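Local coordinates for catalase-3 (Neurospora crassa, PDB 4AJ9), which uses heme to break down hydrogen peroxide into water and molecular oxygen, at residues G79-I84 / Q305-M310; I84-F89 / V217-K222; T213-T218 / F339-L344; S223-W228 / I278-A283. All blocks are in the same frame, centred on the assembly; numbering follows the deposited sequence.

Interaction 1 of 4, residues G79-I84 / Q305-M310; sequences GDWSNI and QVLGEM
Gly79 and Leu307 come to within 6.9 Å of each other at their CA atoms, where the loop leaving strand 68-77 runs beside strand 305-314 in the antiparallel beta barrel of the catalase fold. Here the strand makes a classic beta bulge, Leu307 and Gly308 together standing opposite the single residue Leu273. The contact itself is carried by the indole of Trp81, with CG anti to the carbonyl carbon (chi1 -53°). Its NE1 donates to Leu307 O at 3.0 Å, landing on a lone pair in the carbonyl plane, although the oxygen sits 21° out of the indole plane and the N-H...O angle is a moderate 144°. The same leucine also supplies its side chain: CD2 stands over the five-membered ring, 3.9 Å from the centroid, in a CH-pi contact. Gly79 C lies against the opposite face, nearer the rim, so the ring is held between a methyl group and backbone. Glycine suits that place because a CB on Gly79 would press against Trp81 CZ2. Ile84 adds its CD1 at 4.3 Å from Leu307 CD2, widening the apolar patch. The loop keeps its shape through an Asx turn: Asp80 OD1 accepts from Ser82 N at 2.9 Å and also from Ser82 OG, while Ile84 N closes back on Trp81 O. Tryptophan fits because it combines a broad apolar face with one N-H at its edge. Leu307 is therefore met twice by one side chain, its carbonyl by a polar bond and its methyl by pi electrons, which is likely to restrict sliding or turning of the indole.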
# COMPACT_ATOMS: atom_id res chain seq x y z
N GLY C 79 37.88 23.13 7.39
CA GLY C 79 38.31 23.54 8.71
C GLY C 79 37.41 23.13 9.84
O GLY C 79 36.44 22.40 9.66
N ASP C 80 37.77 23.59 11.02
CA ASP C 80 36.99 23.37 12.22
C ASP C 80 36.07 24.57 12.35
O ASP C 80 36.52 25.66 12.69
CB ASP C 80 37.93 23.31 13.42
CG ASP C 80 37.21 23.24 14.75
OD1 ASP C 80 36.01 23.57 14.81
OD2 ASP C 80 37.86 22.86 15.74
N TRP C 81 34.79 24.39 12.06
CA TRP C 81 33.85 25.51 12.06
C TRP C 81 33.01 25.58 13.33
O TRP C 81 31.93 26.16 13.33
CB TRP C 81 32.97 25.48 10.82
CG TRP C 81 33.77 25.39 9.57
CD1 TRP C 81 33.80 24.35 8.68
CD2 TRP C 81 34.71 26.36 9.09
NE1 TRP C 81 34.69 24.62 7.67
CE2 TRP C 81 35.25 25.85 7.89
CE3 TRP C 81 35.13 27.60 9.55
CZ2 TRP C 81 36.21 26.55 7.15
CZ3 TRP C 81 36.08 28.30 8.81
CH2 TRP C 81 36.60 27.77 7.63
N SER C 82 33.52 25.03 14.43
CA SER C 82 32.77 25.02 15.68
C SER C 82 32.49 26.43 16.17
O SER C 82 31.62 26.64 17.03
CB SER C 82 33.52 24.23 16.76
OG SER C 82 34.72 24.89 17.12
N ASN C 83 33.23 27.40 15.64
CA ASN C 83 32.99 28.80 15.97
C ASN C 83 31.67 29.32 15.42
O ASN C 83 31.16 30.34 15.88
CB ASN C 83 34.15 29.69 15.49
CG ASN C 83 34.44 29.54 14.00
OD1 ASN C 83 34.37 28.44 13.44
ND2 ASN C 83 34.77 30.65 13.35
N ILE C 84 31.11 28.62 14.44
CA ILE C 84 29.80 29.01 13.90
C ILE C 84 28.74 27.92 14.00
O ILE C 84 27.54 28.21 13.91
CB ILE C 84 29.87 29.50 12.43
CG1 ILE C 84 30.52 28.44 11.55
CG2 ILE C 84 30.62 30.83 12.34
CD1 ILE C 84 30.39 28.72 10.07
N GLN C 305 31.45 32.46 1.99
CA GLN C 305 32.56 31.95 2.78
C GLN C 305 32.59 30.44 2.61
O GLN C 305 31.64 29.74 2.99
CB GLN C 305 32.39 32.34 4.25
CG GLN C 305 32.15 33.84 4.44
CD GLN C 305 32.07 34.24 5.89
OE1 GLN C 305 32.97 33.95 6.68
NE2 GLN C 305 30.98 34.90 6.26
N VAL C 306 33.66 29.95 1.99
CA VAL C 306 33.79 28.53 1.67
C VAL C 306 34.09 27.68 2.91
O VAL C 306 35.00 27.98 3.68
CB VAL C 306 34.89 28.31 0.59
CG1 VAL C 306 35.10 26.82 0.32
CG2 VAL C 306 34.54 29.05 -0.70
N LEU C 307 33.30 26.63 3.12
CA LEU C 307 33.47 25.77 4.29
C LEU C 307 34.16 24.46 3.95
O LEU C 307 34.79 23.83 4.80
CB LEU C 307 32.11 25.48 4.95
CG LEU C 307 31.30 26.65 5.51
CD1 LEU C 307 30.11 26.15 6.34
CD2 LEU C 307 32.17 27.56 6.36
N GLY C 308 34.03 24.04 2.70
CA GLY C 308 34.63 22.79 2.27
C GLY C 308 34.29 22.42 0.84
O GLY C 308 33.80 23.26 0.06
N GLU C 309 34.55 21.17 0.49
CA GLU C 309 34.33 20.73 -0.89
C GLU C 309 33.73 19.34 -0.95
O GLU C 309 34.09 18.47 -0.16
CB GLU C 309 35.65 20.74 -1.66
CG GLU C 309 35.50 20.36 -3.13
CD GLU C 309 36.77 20.60 -3.94
OE1 GLU C 309 37.75 19.85 -3.76
OE2 GLU C 309 36.78 21.53 -4.77
N MET C 310 32.83 19.15 -1.90
CA MET C 310 32.24 17.85 -2.14
C MET C 310 32.61 17.38 -3.54
O MET C 310 32.54 18.15 -4.49
CB MET C 310 30.71 17.95 -1.98
CG MET C 310 29.89 17.00 -2.82
SD MET C 310 28.16 17.14 -2.33
CE MET C 310 27.49 18.28 -3.56

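Interaction 2 of 4, residues I84-F89 / V217-K222; sequences ITAASF and VTEDGK
Ala86 N donates to Val217 O at 2.9 Å, a backbone hydrogen bond that joins the loop after strand 68-77 to a beta hairpin of the catalase beta-barrel domain, strands 214-217 and 223-232 linked by a type I turn from Thr218 to Gly221. Packing is close around this bond. Thr85 CA brings a C-H to the same Val217 O, and Thr218 CG2, anti to its own carbonyl carbon, sits 3.5 Å from Ile84 C. Thr85 itself turns away from the hairpin; its OG1 accepts from Ala87 N in an ST turn and is also bonded to Gly336 O. The far side of the hairpin is loose by comparison: Asp220 and Lys222 are exposed, and the lysine chain leads away from the loop. Asp220 OD1 nevertheless braces the turn, receiving Thr218 OG1 and Lys222 N from opposite faces of its carboxylate. Gly221 takes up backbone angles at which a CB would collide with the preceding carbonyl oxygen. An alanine in place of Thr218 would probably leave a gap beside the Ile84 carbonyl and leave Asp220 OD1 with Lys222 N but without the Thr218 hydroxyl. Glu219 bends at chi2 (-63°) and lays its carboxylate against the small Ala86, where salt bridges to Arg335 and Arg416 hold it, with Glu219 OE2 only 3.2 Å from Ala86 CB.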
# COMPACT_ATOMS: atom_id res chain seq x y z
N ILE C 84 31.11 28.62 14.44
CA ILE C 84 29.80 29.01 13.90
C ILE C 84 28.74 27.92 14.00
O ILE C 84 27.54 28.21 13.91
CB ILE C 84 29.87 29.50 12.43
CG1 ILE C 84 30.52 28.44 11.55
CG2 ILE C 84 30.62 30.83 12.34
CD1 ILE C 84 30.39 28.72 10.07
N THR C 85 29.15 26.67 14.15
CA THR C 85 28.18 25.57 14.20
C THR C 85 28.70 24.38 14.98
O THR C 85 29.89 24.06 14.91
CB THR C 85 27.76 25.11 12.78
OG1 THR C 85 26.71 24.14 12.88
CG2 THR C 85 28.95 24.50 12.04
N ALA C 86 27.81 23.74 15.74
CA ALA C 86 28.12 22.48 16.43
C ALA C 86 28.02 21.28 15.50
O ALA C 86 28.28 20.15 15.93
CB ALA C 86 27.17 22.28 17.61
N ALA C 87 27.63 21.51 14.25
CA ALA C 87 27.47 20.41 13.29
C ALA C 87 28.75 19.59 13.18
O ALA C 87 29.82 20.11 12.86
CB ALA C 87 27.07 20.95 11.92
N SER C 88 28.64 18.29 13.43
CA SER C 88 29.80 17.42 13.52
C SER C 88 30.56 17.30 12.21
O SER C 88 31.78 17.21 12.20
CB SER C 88 29.37 16.03 14.01
OG SER C 88 30.41 15.08 13.81
N PHE C 89 29.84 17.30 11.09
CA PHE C 89 30.51 17.13 9.81
C PHE C 89 31.34 18.35 9.42
O PHE C 89 32.15 18.29 8.50
CB PHE C 89 29.52 16.73 8.70
CG PHE C 89 28.70 17.88 8.16
CD1 PHE C 89 27.63 18.39 8.89
CD2 PHE C 89 28.98 18.42 6.92
CE1 PHE C 89 26.88 19.43 8.39
CE2 PHE C 89 28.22 19.46 6.41
CZ PHE C 89 27.18 19.97 7.14
N VAL C 217 24.05 26.97 14.68
CA VAL C 217 23.96 27.11 16.13
C VAL C 217 25.17 26.46 16.77
O VAL C 217 25.50 25.31 16.48
CB VAL C 217 22.67 26.45 16.67
CG1 VAL C 217 22.53 26.70 18.18
CG2 VAL C 217 21.46 26.98 15.92
N THR C 218 25.87 27.22 17.61
CA THR C 218 27.06 26.69 18.28
C THR C 218 26.65 25.94 19.55
O THR C 218 25.49 26.01 19.97
CB THR C 218 28.03 27.82 18.69
OG1 THR C 218 27.36 28.75 19.54
CG2 THR C 218 28.56 28.56 17.47
N GLU C 219 27.61 25.26 20.18
CA GLU C 219 27.35 24.49 21.40
C GLU C 219 26.64 25.30 22.49
O GLU C 219 25.79 24.77 23.21
CB GLU C 219 28.65 23.96 21.99
CG GLU C 219 29.50 23.13 21.05
CD GLU C 219 28.81 21.86 20.59
OE1 GLU C 219 27.73 21.53 21.12
OE2 GLU C 219 29.36 21.18 19.69
N ASP C 220 27.00 26.57 22.63
CA ASP C 220 26.45 27.39 23.71
C ASP C 220 25.09 27.98 23.35
O ASP C 220 24.45 28.66 24.15
CB ASP C 220 27.44 28.49 24.11
CG ASP C 220 27.59 29.55 23.04
OD1 ASP C 220 26.98 29.40 21.96
OD2 ASP C 220 28.32 30.54 23.28
N GLY C 221 24.66 27.72 22.12
CA GLY C 221 23.35 28.15 21.69
C GLY C 221 23.31 29.42 20.87
O GLY C 221 22.23 29.84 20.47
N LYS C 222 24.46 30.05 20.62
CA LYS C 222 24.51 31.23 19.76
C LYS C 222 24.23 30.86 18.31
O LYS C 222 24.71 29.84 17.81
CB LYS C 222 25.87 31.93 19.86
CG LYS C 222 26.25 32.35 21.27
CD LYS C 222 25.07 32.99 21.99
CE LYS C 222 24.96 32.50 23.43
NZ LYS C 222 23.68 32.93 24.08

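Interaction 3 of 4, residues T213-T218 / F339-L344; sequences TFRLVT and FTEDPL. With HEM (protoporphyrin IX containing Fe), chain Y.
The guanidinium of Arg215 has Thr340 CG2 over one face, while Phe339 O and Glu341 OE1 lie at its edge, near its plane. Both oxygens are served by one nitrogen, at the end of a chain extended from CG to NE: NH1 reaches Phe339 O at 3.3 Å, on a lone pair in the carbonyl plane, and Glu341 OE1 at 3.1 Å in a salt bridge. The carboxylate stands at 89° to the guanidinium, and a water bridges Arg215 NH2 to the same OE1. The rings of Phe214 and Phe339 meet edge to edge, Phe214 CE2 lying 4.5 Å from Phe339 CD1. Thr340 points toward the strand and donates from OG1 to Thr213 O at 2.7 Å, tilted 33° from the carbonyl plane; its own N is buried without a partner. Strand 214-217 belongs to the catalase beta barrel, and the opposing segment leads into helix 343-360, which carries Tyr352, the probable axial ligand of the heme iron. Asp342 is the N-cap of this helix: its OD1 accepts from Leu344 N at 2.7 Å, while OD2 is tied by a water to Thr213 N and directly to His212. A leucine in place of Arg215 would probably leave Phe339 O and Glu341 OE1 without their NH1 donor, and Glu280 without the NE it pairs with, though Glu341 would keep Arg424. Glu341 also packs on Arg37 of a neighbouring subunit. Just past the cap, in the first turn of the helix, apolar Leu344 suits the apolar rim of the porphyrin, its CD1 lying 3.4 Å from the heme methyl CMC.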
# COMPACT_ATOMS: atom_id res chain seq x y z
N THR C 213 16.84 30.74 4.26
CA THR C 213 17.69 31.04 5.39
C THR C 213 17.46 29.94 6.43
O THR C 213 16.32 29.63 6.78
CB THR C 213 17.34 32.41 6.00
OG1 THR C 213 17.27 33.39 4.96
CG2 THR C 213 18.39 32.82 7.05
N PHE C 214 18.56 29.34 6.89
CA PHE C 214 18.55 28.43 8.02
C PHE C 214 19.31 29.08 9.16
O PHE C 214 19.64 30.27 9.08
CB PHE C 214 19.18 27.08 7.64
CG PHE C 214 18.34 26.27 6.69
CD1 PHE C 214 18.43 26.48 5.32
CD2 PHE C 214 17.47 25.29 7.16
CE1 PHE C 214 17.67 25.75 4.43
CE2 PHE C 214 16.70 24.53 6.27
CZ PHE C 214 16.80 24.77 4.91
N ARG C 215 19.57 28.33 10.22
CA ARG C 215 20.41 28.82 11.31
C ARG C 215 21.56 27.87 11.59
O ARG C 215 21.37 26.65 11.65
CB ARG C 215 19.59 29.02 12.59
CG ARG C 215 18.67 30.23 12.57
CD ARG C 215 17.77 30.30 13.80
NE ARG C 215 17.25 31.65 13.98
CZ ARG C 215 15.98 32.00 13.81
NH1 ARG C 215 15.07 31.09 13.49
NH2 ARG C 215 15.62 33.27 13.97
N LEU C 216 22.75 28.43 11.79
CA LEU C 216 23.85 27.67 12.37
C LEU C 216 23.85 27.99 13.85
O LEU C 216 23.66 29.15 14.24
CB LEU C 216 25.19 28.04 11.73
CG LEU C 216 25.35 27.72 10.25
CD1 LEU C 216 26.78 28.03 9.80
CD2 LEU C 216 25.01 26.24 9.99
N VAL C 217 24.05 26.97 14.68
CA VAL C 217 23.96 27.11 16.13
C VAL C 217 25.17 26.46 16.77
O VAL C 217 25.50 25.31 16.48
CB VAL C 217 22.67 26.45 16.67
CG1 VAL C 217 22.53 26.70 18.18
CG2 VAL C 217 21.46 26.98 15.92
N THR C 218 25.87 27.22 17.61
CA THR C 218 27.06 26.69 18.28
C THR C 218 26.65 25.94 19.55
O THR C 218 25.49 26.01 19.97
CB THR C 218 28.03 27.82 18.69
OG1 THR C 218 27.36 28.75 19.54
CG2 THR C 218 28.56 28.56 17.47
N PHE C 339 16.00 25.48 11.96
CA PHE C 339 15.10 26.03 10.95
C PHE C 339 14.90 27.52 11.18
O PHE C 339 15.26 28.05 12.23
CB PHE C 339 13.74 25.35 11.02
CG PHE C 339 13.81 23.85 10.93
CD1 PHE C 339 14.23 23.23 9.76
CD2 PHE C 339 13.48 23.06 12.02
CE1 PHE C 339 14.32 21.85 9.68
CE2 PHE C 339 13.57 21.67 11.94
CZ PHE C 339 13.99 21.06 10.77
N THR C 340 14.32 28.19 10.19
CA THR C 340 13.77 29.51 10.42
C THR C 340 12.29 29.50 10.12
O THR C 340 11.73 28.52 9.60
CB THR C 340 14.42 30.61 9.58
OG1 THR C 340 14.10 30.41 8.20
CG2 THR C 340 15.95 30.65 9.78
N GLU C 341 11.67 30.63 10.43
CA GLU C 341 10.24 30.81 10.29
C GLU C 341 9.83 31.15 8.85
O GLU C 341 8.81 31.80 8.63
CB GLU C 341 9.77 31.92 11.25
CG GLU C 341 9.85 31.54 12.72
CD GLU C 341 11.25 31.65 13.31
OE1 GLU C 341 12.22 31.92 12.57
OE2 GLU C 341 11.39 31.46 14.54
N ASP C 342 10.63 30.70 7.89
CA ASP C 342 10.32 30.84 6.48
C ASP C 342 9.10 29.96 6.22
O ASP C 342 9.19 28.74 6.35
CB ASP C 342 11.55 30.39 5.69
CG ASP C 342 11.31 30.25 4.20
OD1 ASP C 342 10.21 29.84 3.76
OD2 ASP C 342 12.28 30.52 3.46
N PRO C 343 7.95 30.56 5.91
CA PRO C 343 6.70 29.78 5.80
C PRO C 343 6.74 28.73 4.69
O PRO C 343 5.91 27.83 4.66
CB PRO C 343 5.65 30.85 5.47
CG PRO C 343 6.23 32.13 5.98
CD PRO C 343 7.70 32.01 5.74
N LEU C 344 7.69 28.84 3.77
CA LEU C 344 7.79 27.84 2.73
C LEU C 344 8.55 26.64 3.28
O LEU C 344 8.12 25.51 3.14
CB LEU C 344 8.48 28.42 1.49
CG LEU C 344 8.54 27.51 0.26
CD1 LEU C 344 7.17 27.38 -0.38
CD2 LEU C 344 9.57 28.07 -0.72
CHA HEM Y . 11.11 16.95 -3.98
CHB HEM Y . 13.67 21.09 -3.77
CHC HEM Y . 9.71 23.40 -2.22
CHD HEM Y . 7.47 19.16 -1.59
C1A HEM Y . 12.14 17.86 -4.11
C2A HEM Y . 13.48 17.60 -4.63
C3A HEM Y . 14.18 18.75 -4.58
C4A HEM Y . 13.32 19.77 -4.02
CMA HEM Y . 15.64 18.98 -5.02
CAA HEM Y . 13.97 16.23 -5.18
CBA HEM Y . 14.80 15.47 -4.15
CGA HEM Y . 15.32 14.21 -4.80
O1A HEM Y . 14.84 13.11 -4.46
O2A HEM Y . 16.22 14.32 -5.68
C1B HEM Y . 12.83 22.07 -3.28
C2B HEM Y . 13.22 23.42 -2.93
C3B HEM Y . 12.12 24.08 -2.52
C4B HEM Y . 11.01 23.14 -2.57
CMB HEM Y . 14.67 23.94 -3.06
CAB HEM Y . 11.99 25.53 -2.00
CBB HEM Y . 13.03 26.15 -1.44
C1C HEM Y . 8.80 22.44 -1.84
C2C HEM Y . 7.59 22.67 -1.06
C3C HEM Y . 6.98 21.49 -0.91
C4C HEM Y . 7.79 20.48 -1.56
CMC HEM Y . 7.10 24.03 -0.54
CAC HEM Y . 5.70 21.16 -0.14
CBC HEM Y . 5.41 21.85 0.96
C1D HEM Y . 8.21 18.18 -2.18
C2D HEM Y . 7.83 16.79 -2.21
C3D HEM Y . 8.97 16.10 -2.96
C4D HEM Y . 9.92 17.14 -3.29
CMD HEM Y . 6.55 16.17 -1.61
CAD HEM Y . 9.09 14.60 -3.27
CBD HEM Y . 9.97 13.99 -2.18
CGD HEM Y . 10.03 12.50 -2.36
O1D HEM Y . 10.99 11.88 -1.84
O2D HEM Y . 9.13 11.94 -3.04
NA HEM Y . 12.09 19.19 -3.74
NB HEM Y . 11.49 21.94 -3.04
NC HEM Y . 8.89 21.10 -2.12
ND HEM Y . 9.44 18.35 -2.81
FE HEM Y . 10.54 20.13 -2.85
O HOH W 1 14.47 32.21 3.65
O HOH W 2 13.16 34.59 12.93

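Interaction 4 of 4, residues S223-W228 / I278-A283; sequences SKLVKW and IDEDKA
Leu225 and Ile278 form an antiparallel hydrogen-bonded pair, and the leucine side chain can be followed outward from there. Its CB lies 3.4 Å from Ile278 O and 4.1 Å from Ile278 CB. Chi1 (-60°, CG anti to the carbonyl carbon) sets CG near Ile278 O and 4.0 Å from Glu280 OE1. At the fork the methyls part: CD1 goes to Ala283 CB at 3.7 Å and lies beside Asp279 O, while CD2 meets Glu280 OE1 at 3.5 Å, the two side chains crossing at about a right angle. A branched apolar residue suits this place because it can touch a methyl with one arm and the face of a carboxylate with the other. Leu225 N donates to Ile278 O, and Ile278 N returns a bond to Leu225 O, where strands 223-232 and 270-278 of the catalase beta barrel meet and the latter gives way to a loop with a short 3-10 turn. Glu280 reaches back to the strand: OE2 takes the hydroxyl of Ser223 OG at 2.7 Å, on its anti side, and also the NE of Arg215, an oxygen gripped twice. Beside this bond a water accepts from Glu280 N and donates to Ser223 O, so that the two backbones are joined here through water, past the last direct pair. Farther out, Lys224 NZ stays 4.3 Å from Asp279 OD1, beyond a salt bridge, whereas Lys282 NZ binds Asp279 OD2 on its anti lone pair and, as its second acidic partner, Asp281 OD1.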
# COMPACT_ATOMS: atom_id res chain seq x y z
N SER C 223 23.44 31.69 17.63
CA SER C 223 23.06 31.38 16.26
C SER C 223 23.43 32.48 15.28
O SER C 223 23.58 33.64 15.64
CB SER C 223 21.56 31.11 16.17
OG SER C 223 20.80 32.26 16.53
N LYS C 224 23.59 32.09 14.02
CA LYS C 224 23.68 33.03 12.92
C LYS C 224 22.72 32.53 11.86
O LYS C 224 22.47 31.34 11.77
CB LYS C 224 25.09 33.04 12.35
CG LYS C 224 26.15 33.53 13.35
CD LYS C 224 27.51 33.63 12.70
CE LYS C 224 28.53 34.20 13.68
NZ LYS C 224 28.02 35.44 14.33
N LEU C 225 22.18 33.45 11.07
CA LEU C 225 21.35 33.09 9.93
C LEU C 225 22.28 32.71 8.79
O LEU C 225 23.36 33.29 8.66
CB LEU C 225 20.47 34.27 9.54
CG LEU C 225 19.51 34.80 10.61
CD1 LEU C 225 18.86 36.11 10.14
CD2 LEU C 225 18.47 33.74 10.97
N VAL C 226 21.89 31.72 7.99
CA VAL C 226 22.78 31.21 6.96
C VAL C 226 22.07 30.91 5.63
O VAL C 226 20.93 30.44 5.63
CB VAL C 226 23.54 29.94 7.43
CG1 VAL C 226 22.59 28.77 7.66
CG2 VAL C 226 24.61 29.56 6.44
N LYS C 227 22.75 31.20 4.52
CA LYS C 227 22.34 30.71 3.20
C LYS C 227 23.37 29.68 2.73
O LYS C 227 24.58 29.95 2.78
CB LYS C 227 22.25 31.85 2.17
CG LYS C 227 21.20 32.92 2.46
CD LYS C 227 19.78 32.38 2.27
CE LYS C 227 18.78 33.52 2.02
NZ LYS C 227 17.36 33.06 2.06
N TRP C 228 22.90 28.53 2.26
CA TRP C 228 23.80 27.51 1.71
C TRP C 228 23.99 27.72 0.22
O TRP C 228 23.02 27.94 -0.53
CB TRP C 228 23.22 26.09 1.90
CG TRP C 228 23.03 25.64 3.30
CD1 TRP C 228 21.84 25.43 3.93
CD2 TRP C 228 24.05 25.28 4.24
NE1 TRP C 228 22.06 24.98 5.21
CE2 TRP C 228 23.41 24.87 5.42
CE3 TRP C 228 25.45 25.26 4.19
CZ2 TRP C 228 24.12 24.47 6.55
CZ3 TRP C 228 26.15 24.85 5.31
CH2 TRP C 228 25.49 24.46 6.47
N ILE C 278 24.56 35.79 8.41
CA ILE C 278 23.93 37.06 8.79
C ILE C 278 23.58 37.09 10.29
O ILE C 278 23.07 36.12 10.83
CB ILE C 278 22.66 37.35 7.94
CG1 ILE C 278 22.93 37.16 6.44
CG2 ILE C 278 22.15 38.77 8.20
CD1 ILE C 278 22.79 35.74 5.93
N ASP C 279 23.88 38.21 10.94
CA ASP C 279 23.47 38.42 12.34
C ASP C 279 21.96 38.27 12.49
O ASP C 279 21.20 38.73 11.64
CB ASP C 279 23.85 39.82 12.80
CG ASP C 279 25.36 40.03 12.88
OD1 ASP C 279 26.10 39.03 13.03
OD2 ASP C 279 25.79 41.20 12.81
N GLU C 280 21.51 37.67 13.58
CA GLU C 280 20.07 37.53 13.78
C GLU C 280 19.38 38.89 13.72
O GLU C 280 18.30 39.00 13.15
CB GLU C 280 19.77 36.86 15.12
CG GLU C 280 20.08 35.36 15.16
CD GLU C 280 18.94 34.48 14.65
OE1 GLU C 280 17.87 34.99 14.23
OE2 GLU C 280 19.12 33.25 14.66
N ASP C 281 20.01 39.92 14.29
CA ASP C 281 19.36 41.24 14.34
C ASP C 281 19.36 41.96 12.99
O ASP C 281 18.79 43.04 12.86
CB ASP C 281 19.96 42.14 15.43
CG ASP C 281 21.42 42.49 15.16
OD1 ASP C 281 21.91 42.28 14.04
OD2 ASP C 281 22.08 42.99 16.10
N LYS C 282 19.97 41.35 11.98
CA LYS C 282 19.98 41.94 10.64
C LYS C 282 19.07 41.20 9.63
O LYS C 282 19.15 41.41 8.42
CB LYS C 282 21.43 42.07 10.15
CG LYS C 282 22.20 43.12 10.96
CD LYS C 282 23.68 43.19 10.65
CE LYS C 282 24.37 44.18 11.59
NZ LYS C 282 24.40 43.67 13.01
N ALA C 283 18.17 40.37 10.16
CA ALA C 283 17.28 39.56 9.33
C ALA C 283 16.50 40.37 8.29
O ALA C 283 16.20 39.87 7.20
CB ALA C 283 16.31 38.77 10.21
O HOH W 3 23.50 36.27 15.30

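How the interactions relate
All four contacts lie on one side of the chain's centre and within the catalase domain, around its antiparallel sheet. Along the chain, interaction 1 spans the longest loop and encloses interactions 2 and 4, while the segments of interactions 1 and 3 interleave; interaction 3 also encloses interaction 4, to which the Arg215-Glu280 salt bridge ties it. Interactions 1 and 2 share Ile84, and interactions 2 and 3 share Val217 and Thr218. The closest centres, about 9 Å apart, are those of interactions 3 and 4, on neighbouring strands 214-217 and 223-232; the farthest, about 18 Å, are those of 1 and 3. The barrel wall is thus tied, step by step, to the helix that carries the probable heme ligand.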